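Local coordinates for protein ornithine decarboxylase (Entamoeba histolytica, PDB 4AIB) that probably catalyses the pyridoxal-phosphate-dependent decarboxylation of L-ornithine to putrescine, working as a homodimer whose active sites draw on both subunits, at residues 75-80 and 94-99; 82-87 and 112-117; 101-106 and 119-124. One frame throughout, in Å; residues are numbered along the deposited sequence.

Interaction 1. Residues 75-80 and 94-99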
loop_
_atom_site.group_PDB
_atom_site.type_symbol
_atom_site.label_atom_id
_atom_site.label_comp_id
_atom_site.label_asym_id
_atom_site.label_seq_id
_atom_site.Cartn_x
_atom_site.Cartn_y
_atom_site.Cartn_z
ATOM N N PHE A 75 17.208 -9.115 15.506
ATOM C CA PHE A 75 16.330 -8.138 14.865
ATOM C C PHE A 75 16.883 -7.578 13.565
ATOM O O PHE A 75 18.015 -7.096 13.510
ATOM C CB PHE A 75 15.978 -7.011 15.838
ATOM C CG PHE A 75 15.178 -7.470 17.020
ATOM C CD1 PHE A 75 13.802 -7.637 16.922
ATOM C CD2 PHE A 75 15.804 -7.753 18.231
ATOM C CE1 PHE A 75 13.063 -8.070 18.010
ATOM C CE2 PHE A 75 15.068 -8.183 19.324
ATOM C CZ PHE A 75 13.696 -8.340 19.212
ATOM N N ASP A 76 16.057 -7.649 12.525
ATOM C CA ASP A 76 16.402 -7.158 11.201
ATOM C C ASP A 76 15.612 -5.886 10.903
ATOM O O ASP A 76 14.406 -5.934 10.647
ATOM C CB ASP A 76 16.106 -8.233 10.155
ATOM C CG ASP A 76 16.734 -7.929 8.819
ATOM O OD1 ASP A 76 17.976 -7.832 8.761
ATOM O OD2 ASP A 76 15.987 -7.780 7.829
ATOM N N CYS A 77 16.296 -4.747 10.942
ATOM C CA CYS A 77 15.633 -3.455 10.801
ATOM C C CYS A 77 16.019 -2.743 9.509
ATOM O O CYS A 77 17.203 -2.592 9.199
ATOM C CB CYS A 77 15.923 -2.575 12.017
ATOM S SG CYS A 77 15.428 -3.323 13.586
ATOM N N ALA A 78 15.002 -2.313 8.766
ATOM C CA ALA A 78 15.190 -1.658 7.473
ATOM C C ALA A 78 15.300 -0.141 7.601
ATOM O O ALA A 78 16.045 0.497 6.857
ATOM C CB ALA A 78 14.061 -2.031 6.522
ATOM N N SER A 79 14.550 0.430 8.544
ATOM C CA SER A 79 14.542 1.873 8.766
ATOM C C SER A 79 14.955 2.223 10.194
ATOM O O SER A 79 15.135 1.334 11.030
ATOM C CB SER A 79 13.155 2.448 8.463
ATOM O OG SER A 79 12.182 1.941 9.361
ATOM N N LEU A 80 15.103 3.520 10.462
ATOM C CA LEU A 80 15.414 4.019 11.801
ATOM C C LEU A 80 14.248 3.805 12.768
ATOM O O LEU A 80 14.459 3.547 13.955
ATOM C CB LEU A 80 15.799 5.503 11.743
ATOM C CG LEU A 80 16.114 6.272 13.033
ATOM C CD1 LEU A 80 17.349 5.722 13.737
ATOM C CD2 LEU A 80 16.285 7.752 12.732
ATOM N N GLU A 94 23.116 -4.681 19.949
ATOM C CA GLU A 94 23.998 -5.685 19.343
ATOM C C GLU A 94 23.217 -6.777 18.611
ATOM O O GLU A 94 23.707 -7.353 17.637
ATOM C CB GLU A 94 24.921 -6.311 20.395
ATOM C CG GLU A 94 26.047 -5.403 20.876
ATOM C CD GLU A 94 27.115 -5.157 19.821
ATOM O OE1 GLU A 94 27.476 -6.104 19.088
ATOM O OE2 GLU A 94 27.605 -4.011 19.731
ATOM N N ASP A 95 22.005 -7.051 19.086
ATOM C CA ASP A 95 21.125 -8.039 18.463
ATOM C C ASP A 95 20.497 -7.518 17.169
ATOM O O ASP A 95 19.946 -8.291 16.383
ATOM C CB ASP A 95 20.026 -8.471 19.441
ATOM C CG ASP A 95 20.579 -9.144 20.688
ATOM O OD1 ASP A 95 21.513 -9.966 20.569
ATOM O OD2 ASP A 95 20.067 -8.854 21.791
ATOM N N ILE A 96 20.591 -6.206 16.958
ATOM C CA ILE A 96 20.002 -5.547 15.792
ATOM C C ILE A 96 20.986 -5.497 14.622
ATOM O O ILE A 96 22.179 -5.252 14.808
ATOM C CB ILE A 96 19.533 -4.113 16.140
ATOM C CG1 ILE A 96 18.566 -4.134 17.330
ATOM C CG2 ILE A 96 18.885 -3.440 14.934
ATOM C CD1 ILE A 96 18.309 -2.777 17.952
ATOM N N THR A 97 20.477 -5.747 13.418
ATOM C CA THR A 97 21.251 -5.545 12.193
ATOM C C THR A 97 20.525 -4.586 11.239
ATOM O O THR A 97 19.427 -4.874 10.762
ATOM C CB THR A 97 21.640 -6.879 11.501
ATOM O OG1 THR A 97 22.184 -6.609 10.202
ATOM C CG2 THR A 97 20.442 -7.820 11.363
ATOM N N TYR A 98 21.144 -3.438 10.983
ATOM C CA TYR A 98 20.556 -2.414 10.124
ATOM C C TYR A 98 20.637 -2.833 8.656
ATOM O O TYR A 98 21.544 -2.424 7.925
ATOM C CB TYR A 98 21.233 -1.058 10.370
ATOM C CG TYR A 98 20.530 0.144 9.767
ATOM C CD1 TYR A 98 19.226 0.052 9.270
ATOM C CD2 TYR A 98 21.159 1.387 9.727
ATOM C CE1 TYR A 98 18.586 1.154 8.729
ATOM C CE2 TYR A 98 20.523 2.497 9.192
ATOM C CZ TYR A 98 19.239 2.375 8.694
ATOM O OH TYR A 98 18.603 3.472 8.161
ATOM N N SER A 99 19.676 -3.656 8.241
ATOM C CA SER A 99 19.636 -4.205 6.888
ATOM C C SER A 99 19.005 -3.233 5.893
ATOM O O SER A 99 17.838 -3.371 5.514
ATOM C CB SER A 99 18.900 -5.549 6.868
ATOM O OG SER A 99 17.545 -5.400 7.254
#
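The carbonyl oxygen of Phe75 is the best-held polar atom of this pair of strands: the N-H of Thr97 and, more weakly, the CA-H of Ile96 both grip it. Thr97 N lies 2.8 Å from Phe75 O, almost exactly along the C=O axis. The strands, 74-77 and 96-98, begin and end a beta-alpha-beta unit whose helix is 80-88, neighbouring staves of the parallel barrel that forms the pyridoxal-binding domain. Phe75 pairs with Ile96, Asp76 with Thr97 and Cys77 with Tyr98, the short axes diverging by 23°. On either side of the central bond, Phe75 N donates to Asp95 O and Cys77 N to Thr97 O (3.1 Å), each donor standing above the carbonyl plane.

Phe75, Cys77, Ile96 and Tyr98 face helix 80-88. There Cys77 SG, anti to its own carbonyl carbon, rests against Ile96 CG2 at 3.7 Å. On the other face, Asp76 holds CG anti to the backbone N (chi1 -166°), which brings OD1 and OD2 each to 2.9 Å from Ser99 OG, in weak bonds that compete, together with Cys77 O, for the one hydroxyl proton. Glu257 brings a second negative charge close to Asp76, which may favour protonation of one of the two acids. Past the strand end, Ala78 approaches Lys57, the predicted cofactor lysine, and packs on Cys334 of the second subunit, the predicted proton donor. The Tyr98 ring turns its edge to the turn beyond Cys77: Cys77 O lies in its plane near CD1, and Tyr98 CE1 is 3.2 Å from Ala78 O.

Interaction 2. Residues 82-87 and 112-117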
loop_
_atom_site.group_PDB
_atom_site.type_symbol
_atom_site.label_atom_id
_atom_site.label_comp_id
_atom_site.label_asym_id
_atom_site.label_seq_id
_atom_site.Cartn_x
_atom_site.Cartn_y
_atom_site.Cartn_z
ATOM N N GLU A 82 12.146 1.291 12.731
ATOM C CA GLU A 82 12.231 -0.118 13.117
ATOM C C GLU A 82 13.350 -0.350 14.131
ATOM O O GLU A 82 13.214 -1.178 15.033
ATOM C CB GLU A 82 12.440 -1.006 11.888
ATOM C CG GLU A 82 11.231 -1.102 10.969
ATOM C CD GLU A 82 11.480 -1.959 9.739
ATOM O OE1 GLU A 82 12.316 -2.889 9.802
ATOM O OE2 GLU A 82 10.830 -1.704 8.704
ATOM N N ILE A 83 14.450 0.386 13.969
ATOM C CA ILE A 83 15.566 0.368 14.918
ATOM C C ILE A 83 15.108 0.869 16.289
ATOM O O ILE A 83 15.360 0.227 17.313
ATOM C CB ILE A 83 16.762 1.210 14.405
ATOM C CG1 ILE A 83 17.513 0.466 13.297
ATOM C CG2 ILE A 83 17.715 1.568 15.540
ATOM C CD1 ILE A 83 18.519 1.316 12.548
ATOM N N LYS A 84 14.418 2.009 16.293
ATOM C CA LYS A 84 13.948 2.637 17.528
ATOM C C LYS A 84 12.893 1.803 18.248
ATOM O O LYS A 84 12.878 1.759 19.477
ATOM C CB LYS A 84 13.414 4.047 17.260
ATOM C CG LYS A 84 14.491 5.070 16.925
ATOM C CD LYS A 84 13.972 6.497 17.017
ATOM C CE LYS A 84 13.938 6.993 18.456
ATOM N NZ LYS A 84 13.422 8.386 18.555
ATOM N N GLU A 85 12.028 1.139 17.482
ATOM C CA GLU A 85 10.979 0.290 18.047
ATOM C C GLU A 85 11.563 -0.860 18.869
ATOM O O GLU A 85 11.071 -1.165 19.956
ATOM C CB GLU A 85 10.067 -0.263 16.948
ATOM C CG GLU A 85 8.748 -0.816 17.470
ATOM C CD GLU A 85 8.167 -1.911 16.595
ATOM O OE1 GLU A 85 8.040 -1.704 15.368
ATOM O OE2 GLU A 85 7.837 -2.985 17.139
ATOM N N VAL A 86 12.613 -1.485 18.339
ATOM C CA VAL A 86 13.292 -2.590 19.016
ATOM C C VAL A 86 13.999 -2.108 20.286
ATOM O O VAL A 86 13.879 -2.732 21.343
ATOM C CB VAL A 86 14.290 -3.307 18.076
ATOM C CG1 VAL A 86 15.055 -4.386 18.824
ATOM C CG2 VAL A 86 13.564 -3.914 16.886
ATOM N N LEU A 87 14.717 -0.991 20.172
ATOM C CA LEU A 87 15.457 -0.408 21.294
ATOM C C LEU A 87 14.550 0.072 22.426
ATOM O O LEU A 87 14.930 0.010 23.597
ATOM C CB LEU A 87 16.350 0.743 20.813
ATOM C CG LEU A 87 17.581 0.389 19.973
ATOM C CD1 LEU A 87 18.120 1.626 19.276
ATOM C CD2 LEU A 87 18.664 -0.264 20.819
ATOM N N SER A 112 24.126 5.235 14.660
ATOM C CA SER A 112 25.435 5.180 15.308
ATOM C C SER A 112 25.371 5.715 16.740
ATOM O O SER A 112 26.024 5.176 17.636
ATOM C CB SER A 112 26.469 5.964 14.496
ATOM O OG SER A 112 27.766 5.834 15.052
ATOM N N HIS A 113 24.578 6.766 16.942
ATOM C CA HIS A 113 24.380 7.363 18.264
ATOM C C HIS A 113 23.520 6.508 19.151
ATOM O O HIS A 113 23.664 6.528 20.375
ATOM C CB HIS A 113 23.779 8.761 18.146
ATOM C CG HIS A 113 24.663 9.752 17.421
ATOM N ND1 HIS A 113 25.993 9.822 17.623
ATOM C CD2 HIS A 113 24.354 10.741 16.488
ATOM C CE1 HIS A 113 26.512 10.794 16.849
ATOM N NE2 HIS A 113 25.508 11.358 16.158
ATOM N N LEU A 114 22.611 5.753 18.537
ATOM C CA LEU A 114 21.739 4.837 19.271
ATOM C C LEU A 114 22.453 3.550 19.678
ATOM O O LEU A 114 22.000 2.846 20.581
ATOM C CB LEU A 114 20.471 4.534 18.465
ATOM C CG LEU A 114 19.174 5.264 18.846
ATOM C CD1 LEU A 114 19.393 6.719 19.245
ATOM C CD2 LEU A 114 18.166 5.167 17.711
ATOM N N GLY A 115 23.566 3.253 19.012
ATOM C CA GLY A 115 24.405 2.111 19.370
ATOM C C GLY A 115 24.420 0.981 18.358
ATOM O O GLY A 115 24.932 -0.103 18.644
ATOM N N ILE A 116 23.860 1.233 17.174
ATOM C CA ILE A 116 23.825 0.241 16.097
ATOM C C ILE A 116 25.223 0.059 15.512
ATOM O O ILE A 116 25.917 1.036 15.220
ATOM C CB ILE A 116 22.805 0.624 14.993
ATOM C CG1 ILE A 116 21.402 0.840 15.588
ATOM C CG2 ILE A 116 22.781 -0.411 13.872
ATOM C CD1 ILE A 116 20.832 -0.339 16.359
ATOM N N ASN A 117 25.623 -1.200 15.348
ATOM C CA ASN A 117 26.988 -1.551 14.968
ATOM C C ASN A 117 27.077 -2.486 13.753
ATOM O O ASN A 117 28.174 -2.829 13.304
ATOM C CB ASN A 117 27.704 -2.178 16.171
ATOM C CG ASN A 117 29.214 -2.119 16.053
ATOM O OD1 ASN A 117 29.793 -1.058 15.815
ATOM N ND2 ASN A 117 29.865 -3.264 16.230
#
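Ile83 and Ile116 reach toward each other tip to tip, and this meeting forms the inner end of the contact between helix 80-88 and the end of helix 105-114, two successive helices on the outside of the barrel. The CG2 branch of Ile83, anti to its backbone N, does the touching. It meets the end of the Ile116 chain, with Ile83 CG2 3.7 Å from Ile116 CD1 and nearly as close to CG1. One helical turn on, Leu87 also points at the other segment and crosses Leu114 obliquely, so that Leu87 CD1 lies over the shaft of that side chain, 3.8 Å from both Leu114 CB and Leu114 CG. Lys84 lies across Leu114 at about a right angle: its CG is 3.8 Å from Leu114 CD2, and only then does the chain bend at chi3 (80°). Ile83 CG2 also comes to 4.2 Å from Leu114 CD2, so Leu114 meets all three of these helix residues.

Gly115 is the first residue to leave the helix, with a positive phi of 112°; the chain turns here, and Leu114 and Ile116, before and after it, both point at helix 80-88. Deeper in, Ile83 rests on Cys77 and Tyr98, while Leu87 rests on Ile96, all from the underlying strands. Ala111 of helix 105-114 touches both isoleucines.

No hydrogen bond or charge pair crosses between the segments, and just 230 Å² is buried. Cohesion therefore comes from van der Waals contact and the exclusion of water from branched aliphatic groups, with Lys84 contributing methylene carbon on the exposed flank.

Interaction 3. Residues 101-106 and 119-124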
loop_
_atom_site.group_PDB
_atom_site.type_symbol
_atom_site.label_atom_id
_atom_site.label_comp_id
_atom_site.label_asym_id
_atom_site.label_seq_id
_atom_site.Cartn_x
_atom_site.Cartn_y
_atom_site.Cartn_z
ATOM N N THR A 101 20.406 -1.390 2.281
ATOM C CA THR A 101 21.466 -1.239 1.284
ATOM C C THR A 101 21.802 0.226 1.019
ATOM O O THR A 101 22.970 0.581 0.865
ATOM C CB THR A 101 21.108 -1.941 -0.044
ATOM O OG1 THR A 101 19.797 -1.545 -0.465
ATOM C CG2 THR A 101 21.149 -3.453 0.121
ATOM N N PHE A 102 20.774 1.071 0.973
ATOM C CA PHE A 102 20.963 2.506 0.785
ATOM C C PHE A 102 20.283 3.302 1.897
ATOM O O PHE A 102 19.061 3.476 1.907
ATOM C CB PHE A 102 20.482 2.945 -0.602
ATOM C CG PHE A 102 21.280 2.354 -1.732
ATOM C CD1 PHE A 102 22.561 2.819 -2.017
ATOM C CD2 PHE A 102 20.754 1.330 -2.514
ATOM C CE1 PHE A 102 23.300 2.279 -3.058
ATOM C CE2 PHE A 102 21.489 0.786 -3.557
ATOM C CZ PHE A 102 22.764 1.260 -3.828
ATOM N N LYS A 103 21.101 3.779 2.831
ATOM C CA LYS A 103 20.621 4.437 4.041
ATOM C C LYS A 103 20.618 5.957 3.900
ATOM O O LYS A 103 21.558 6.526 3.340
ATOM C CB LYS A 103 21.489 4.034 5.237
ATOM C CG LYS A 103 21.503 2.539 5.526
ATOM C CD LYS A 103 22.656 2.139 6.439
ATOM C CE LYS A 103 23.968 1.980 5.684
ATOM N NZ LYS A 103 23.961 0.809 4.761
ATOM N N PRO A 104 19.555 6.620 4.401
ATOM C CA PRO A 104 19.555 8.079 4.501
ATOM C C PRO A 104 20.625 8.533 5.487
ATOM O O PRO A 104 20.856 7.860 6.497
ATOM C CB PRO A 104 18.158 8.398 5.046
ATOM C CG PRO A 104 17.330 7.207 4.704
ATOM C CD PRO A 104 18.266 6.044 4.822
ATOM N N TYR A 105 21.275 9.655 5.188
ATOM C CA TYR A 105 22.395 10.144 5.993
ATOM C C TYR A 105 22.004 10.414 7.445
ATOM O O TYR A 105 22.705 9.992 8.366
ATOM C CB TYR A 105 23.008 11.400 5.367
ATOM C CG TYR A 105 23.525 11.214 3.958
ATOM C CD1 TYR A 105 24.798 10.703 3.725
ATOM C CD2 TYR A 105 22.741 11.561 2.856
ATOM C CE1 TYR A 105 25.278 10.536 2.435
ATOM C CE2 TYR A 105 23.212 11.395 1.562
ATOM C CZ TYR A 105 24.480 10.883 1.359
ATOM O OH TYR A 105 24.957 10.715 0.082
ATOM N N ASN A 106 20.881 11.106 7.637
ATOM C CA ASN A 106 20.373 11.429 8.972
ATOM C C ASN A 106 20.072 10.196 9.824
ATOM O O ASN A 106 20.323 10.191 11.033
ATOM C CB ASN A 106 19.137 12.334 8.880
ATOM C CG ASN A 106 18.081 11.792 7.936
ATOM O OD1 ASN A 106 17.369 10.840 8.256
ATOM N ND2 ASN A 106 17.966 12.406 6.766
ATOM N N THR A 119 25.539 -3.266 9.780
ATOM C CA THR A 119 24.790 -2.819 8.602
ATOM C C THR A 119 25.234 -3.539 7.319
ATOM O O THR A 119 26.220 -4.275 7.325
ATOM C CB THR A 119 24.869 -1.284 8.420
ATOM O OG1 THR A 119 23.970 -0.876 7.383
ATOM C CG2 THR A 119 26.287 -0.841 8.068
ATOM N N ILE A 120 24.497 -3.319 6.230
ATOM C CA ILE A 120 24.759 -3.994 4.953
ATOM C C ILE A 120 25.057 -2.997 3.826
ATOM O O ILE A 120 24.540 -1.876 3.823
ATOM C CB ILE A 120 23.593 -4.941 4.567
ATOM C CG1 ILE A 120 23.371 -5.989 5.667
ATOM C CG2 ILE A 120 23.859 -5.631 3.232
ATOM C CD1 ILE A 120 22.098 -6.797 5.530
ATOM N N VAL A 121 25.900 -3.419 2.883
ATOM C CA VAL A 121 26.325 -2.598 1.747
ATOM C C VAL A 121 26.340 -3.415 0.450
ATOM O O VAL A 121 26.725 -4.586 0.453
ATOM C CB VAL A 121 27.730 -2.003 2.001
ATOM C CG1 VAL A 121 28.409 -1.594 0.703
ATOM C CG2 VAL A 121 27.647 -0.819 2.950
ATOM N N ASP A 122 25.916 -2.792 -0.650
ATOM C CA ASP A 122 26.049 -3.389 -1.985
ATOM C C ASP A 122 26.503 -2.389 -3.062
ATOM O O ASP A 122 26.237 -2.576 -4.255
ATOM C CB ASP A 122 24.765 -4.135 -2.397
ATOM C CG ASP A 122 23.567 -3.211 -2.594
ATOM O OD1 ASP A 122 23.555 -2.085 -2.056
ATOM O OD2 ASP A 122 22.618 -3.628 -3.291
ATOM N N SER A 123 27.199 -1.337 -2.632
ATOM C CA SER A 123 27.710 -0.307 -3.540
ATOM C C SER A 123 28.978 0.355 -3.003
ATOM O O SER A 123 29.210 0.373 -1.794
ATOM C CB SER A 123 26.642 0.761 -3.794
ATOM O OG SER A 123 26.403 1.525 -2.625
ATOM N N ILE A 124 29.784 0.905 -3.910
ATOM C CA ILE A 124 31.006 1.630 -3.546
ATOM C C ILE A 124 30.692 2.946 -2.817
ATOM O O ILE A 124 31.472 3.399 -1.975
ATOM C CB ILE A 124 31.924 1.866 -4.778
ATOM C CG1 ILE A 124 33.291 2.420 -4.354
ATOM C CG2 ILE A 124 31.255 2.770 -5.809
ATOM C CD1 ILE A 124 34.377 2.285 -5.401
HETATM O O HOH W 1 25.235 -0.206 -0.881
#
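The Phe102 ring and the Asp122 carboxylate are the flat groups here, their planes 53° apart, and the side chains cross at about a right angle. Neither of the ring's polar neighbours meets it squarely: Ser123 OG comes obliquely to within 3.2 Å of Phe102 CE1, and Asp122 OD1 approaches the CE2 and CZ corner from a similarly slanting direction. Thr290 of the second subunit also packs on this ring. The carboxylate, set between its backbone N and carbonyl carbon (chi1 66°), is crossed obliquely by Thr101, whose CB is 3.2 Å from Asp122 OD1. Its other oxygen, OD2, is bonded to Gly159 N and forms a salt bridge with Arg277 of the second subunit, which should favour the ionised form.

A water joins the two backbones. It donates to Thr101 O at 3.0 Å and accepts from Asp122 N and from Ser123 OG, each 2.7 Å from the water oxygen. Ser123 is the N-cap of helix 124-133, and its OG also takes the N-H of Glu126.

Lys103 curls through bends at chi3 and chi4 to meet Thr119 tip to tip, with a hydrogen bond of 3.1 Å from Lys103 NZ to Thr119 OG1. Gln100 O also binds the buried ammonium group, and Tyr98 O pairs with the threonine hydroxyl.

Residues 101-104 form the loop from strand 96-98 into helix 105-114, whose first turn begins at Tyr105, and lie over the end of strand 118-121. That strand pairs through Thr119 and Val121 with strand 138-143, while the side chains of these two residues pack on helix 124-133 and Ile120 turns to Met140 and Arg142.

How the interactions relate
Interactions 1 and 2 share a beta-alpha-beta unit: helix 80-88 lies on the strands of interaction 1 through Ile83 and Val86, while its flank beside helix 105-114 makes interaction 2. Interaction 3 follows in the chain, and Ser99 CB against Ile120 CD1, 3.7 Å apart, joins it to interaction 1 where strands 96-98 and 118-121 meet to close the barrel. Helix 105-114 starts in interaction 3 and ends in interaction 2. The chemistry changes with place. Interaction 1, buried beside the predicted cofactor lysine, is chiefly backbone pairing; interaction 3, buried towards the second subunit, uses charge and water; interaction 2, partly exposed, is purely aliphatic.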